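Local coordinates for Mgp-operon protein 3 (Mycoplasma pneumoniae, PDB 6RJ1), which probably acts in host-cell adhesion as the P40/P90 component of the surface adhesin machinery of this human pathogen, at residues T849-V854 with W863-D868. Residues are numbered along the deposited sequence; the frame is centred on the assembly and turned at random.
Sequences TTLKDV and WFYTFD
Lys852 and Asp853 both turn their backbone N-H groups onto Thr866 O, at 2.8 Å from Lys852 N and 3.2 Å from Asp853 N, the signature of a classic beta bulge between antiparallel strands. The two donors reach the oxygen from the same face of its carbonyl plane. On one flank Thr866 N returns a hydrogen bond to Asp853 O (2.8 Å); on the other Asp868 N donates to Thr850 O (2.9 Å), with the donor nitrogen above the plane of that carbonyl.

Leu851, Val854, Tyr865 and Phe867 share one face of the sheet. Val854 CG1, anti to the backbone N (chi1 -163°), sits over the centre of the Tyr865 ring, 3.5 Å from its centroid. Leu851 CD1 makes a second CH-pi contact, over the Phe867 ring but offset toward its rim, and also meets the edge of Tyr865 at CD2 (3.6 Å). Tyr865 packs on Val802 and Leu804 of strand 799-805, and Phe867 on Leu804, while Tyr865 OH is hydrogen-bonded to Gly781 O.

On the reverse face, Thr866 packs against Leu929 and Ile932 of strand 928-933. The bulge thus fits an extra residue into the first strand of this beta hairpin, one carbonyl oxygen serving both amides, and the two rings carry the hairpin onto the sheet of strand 799-805.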
loop_
_atom_site.group_PDB
_atom_site.type_symbol
_atom_site.label_atom_id
_atom_site.label_comp_id
_atom_site.label_asym_id
_atom_site.label_seq_id
_atom_site.Cartn_x
_atom_site.Cartn_y
_atom_site.Cartn_z
ATOM N N THR A 849 -11.421 -2.664 -5.693
ATOM C CA THR A 849 -11.482 -3.019 -4.268
ATOM C C THR A 849 -12.260 -4.325 -4.053
ATOM O O THR A 849 -12.220 -4.879 -2.952
ATOM C CB THR A 849 -12.107 -1.876 -3.431
ATOM O OG1 THR A 849 -13.536 -1.853 -3.588
ATOM C CG2 THR A 849 -11.517 -0.514 -3.739
ATOM N N THR A 850 -12.988 -4.795 -5.087
ATOM C CA THR A 850 -13.848 -5.979 -5.003
ATOM C C THR A 850 -13.193 -7.285 -5.477
ATOM O O THR A 850 -13.897 -8.289 -5.619
ATOM C CB THR A 850 -15.167 -5.731 -5.733
ATOM O OG1 THR A 850 -14.914 -5.517 -7.117
ATOM C CG2 THR A 850 -15.966 -4.588 -5.139
ATOM N N LEU A 851 -11.862 -7.286 -5.697
ATOM C CA LEU A 851 -11.148 -8.478 -6.150
ATOM C C LEU A 851 -11.322 -9.634 -5.179
ATOM O O LEU A 851 -10.998 -9.509 -3.997
ATOM C CB LEU A 851 -9.660 -8.191 -6.417
ATOM C CG LEU A 851 -8.808 -9.400 -6.835
ATOM C CD1 LEU A 851 -8.941 -9.696 -8.313
ATOM C CD2 LEU A 851 -7.383 -9.184 -6.486
ATOM N N LYS A 852 -11.872 -10.747 -5.672
ATOM C CA LYS A 852 -12.078 -11.896 -4.807
ATOM C C LYS A 852 -11.058 -13.001 -5.090
ATOM O O LYS A 852 -10.674 -13.706 -4.157
ATOM C CB LYS A 852 -13.545 -12.377 -4.832
ATOM C CG LYS A 852 -13.852 -13.618 -5.649
ATOM C CD LYS A 852 -14.507 -14.668 -4.771
ATOM C CE LYS A 852 -15.316 -15.671 -5.553
ATOM N NZ LYS A 852 -16.187 -16.473 -4.652
ATOM N N ASP A 853 -10.576 -13.121 -6.340
ATOM C CA ASP A 853 -9.629 -14.180 -6.671
ATOM C C ASP A 853 -8.690 -13.873 -7.835
ATOM O O ASP A 853 -9.060 -13.165 -8.772
ATOM C CB ASP A 853 -10.405 -15.489 -6.940
ATOM C CG ASP A 853 -9.545 -16.646 -7.395
ATOM O OD1 ASP A 853 -8.788 -17.198 -6.550
ATOM O OD2 ASP A 853 -9.600 -16.983 -8.597
ATOM N N VAL A 854 -7.463 -14.415 -7.763
ATOM C CA VAL A 854 -6.480 -14.345 -8.844
ATOM C C VAL A 854 -5.987 -15.763 -9.089
ATOM O O VAL A 854 -5.618 -16.453 -8.136
ATOM C CB VAL A 854 -5.293 -13.370 -8.652
ATOM C CG1 VAL A 854 -4.624 -13.093 -9.990
ATOM C CG2 VAL A 854 -5.726 -12.066 -8.003
ATOM N N TRP A 863 -3.460 -15.153 -16.651
ATOM C CA TRP A 863 -3.926 -14.792 -15.327
ATOM C C TRP A 863 -5.413 -14.438 -15.445
ATOM O O TRP A 863 -5.825 -13.813 -16.433
ATOM C CB TRP A 863 -3.163 -13.570 -14.806
ATOM C CG TRP A 863 -1.730 -13.803 -14.432
ATOM C CD1 TRP A 863 -1.246 -14.062 -13.183
ATOM C CD2 TRP A 863 -0.583 -13.621 -15.277
ATOM N NE1 TRP A 863 0.130 -14.091 -13.202
ATOM C CE2 TRP A 863 0.565 -13.816 -14.473
ATOM C CE3 TRP A 863 -0.412 -13.301 -16.638
ATOM C CZ2 TRP A 863 1.865 -13.727 -14.989
ATOM C CZ3 TRP A 863 0.877 -13.227 -17.152
ATOM C CH2 TRP A 863 1.997 -13.431 -16.331
ATOM N N PHE A 864 -6.209 -14.833 -14.438
ATOM C CA PHE A 864 -7.635 -14.533 -14.379
ATOM C C PHE A 864 -7.957 -13.841 -13.069
ATOM O O PHE A 864 -7.708 -14.399 -11.999
ATOM C CB PHE A 864 -8.482 -15.798 -14.595
ATOM C CG PHE A 864 -8.313 -16.422 -15.958
ATOM C CD1 PHE A 864 -8.959 -15.893 -17.070
ATOM C CD2 PHE A 864 -7.510 -17.544 -16.132
ATOM C CE1 PHE A 864 -8.792 -16.466 -18.333
ATOM C CE2 PHE A 864 -7.344 -18.116 -17.396
ATOM C CZ PHE A 864 -7.987 -17.575 -18.489
ATOM N N TYR A 865 -8.458 -12.599 -13.158
ATOM C CA TYR A 865 -8.818 -11.752 -12.014
ATOM C C TYR A 865 -10.324 -11.725 -11.837
ATOM O O TYR A 865 -11.034 -11.193 -12.694
ATOM C CB TYR A 865 -8.272 -10.332 -12.199
ATOM C CG TYR A 865 -6.784 -10.218 -11.974
ATOM C CD1 TYR A 865 -5.875 -10.612 -12.959
ATOM C CD2 TYR A 865 -6.278 -9.699 -10.785
ATOM C CE1 TYR A 865 -4.497 -10.528 -12.746
ATOM C CE2 TYR A 865 -4.905 -9.593 -10.569
ATOM C CZ TYR A 865 -4.017 -10.010 -11.550
ATOM O OH TYR A 865 -2.664 -9.915 -11.333
ATOM N N THR A 866 -10.807 -12.329 -10.743
ATOM C CA THR A 866 -12.227 -12.394 -10.433
ATOM C C THR A 866 -12.605 -11.272 -9.481
ATOM O O THR A 866 -11.974 -11.092 -8.443
ATOM C CB THR A 866 -12.614 -13.793 -9.949
ATOM O OG1 THR A 866 -12.167 -14.754 -10.910
ATOM C CG2 THR A 866 -14.111 -13.946 -9.742
ATOM N N PHE A 867 -13.624 -10.509 -9.861
ATOM C CA PHE A 867 -14.148 -9.385 -9.089
ATOM C C PHE A 867 -15.582 -9.670 -8.674
ATOM O O PHE A 867 -16.425 -9.963 -9.522
ATOM C CB PHE A 867 -14.084 -8.107 -9.930
ATOM C CG PHE A 867 -12.668 -7.636 -10.151
ATOM C CD1 PHE A 867 -12.060 -6.769 -9.249
ATOM C CD2 PHE A 867 -11.940 -8.060 -11.260
ATOM C CE1 PHE A 867 -10.750 -6.339 -9.444
ATOM C CE2 PHE A 867 -10.628 -7.628 -11.451
ATOM C CZ PHE A 867 -10.040 -6.785 -10.533
ATOM N N ASP A 868 -15.858 -9.572 -7.377
ATOM C CA ASP A 868 -17.161 -9.850 -6.787
ATOM C C ASP A 868 -17.775 -8.554 -6.263
ATOM O O ASP A 868 -17.203 -7.942 -5.366
ATOM C CB ASP A 868 -16.969 -10.862 -5.637
ATOM C CG ASP A 868 -18.192 -11.603 -5.131
ATOM O OD1 ASP A 868 -19.312 -11.035 -5.206
ATOM O OD2 ASP A 868 -18.028 -12.745 -4.630
#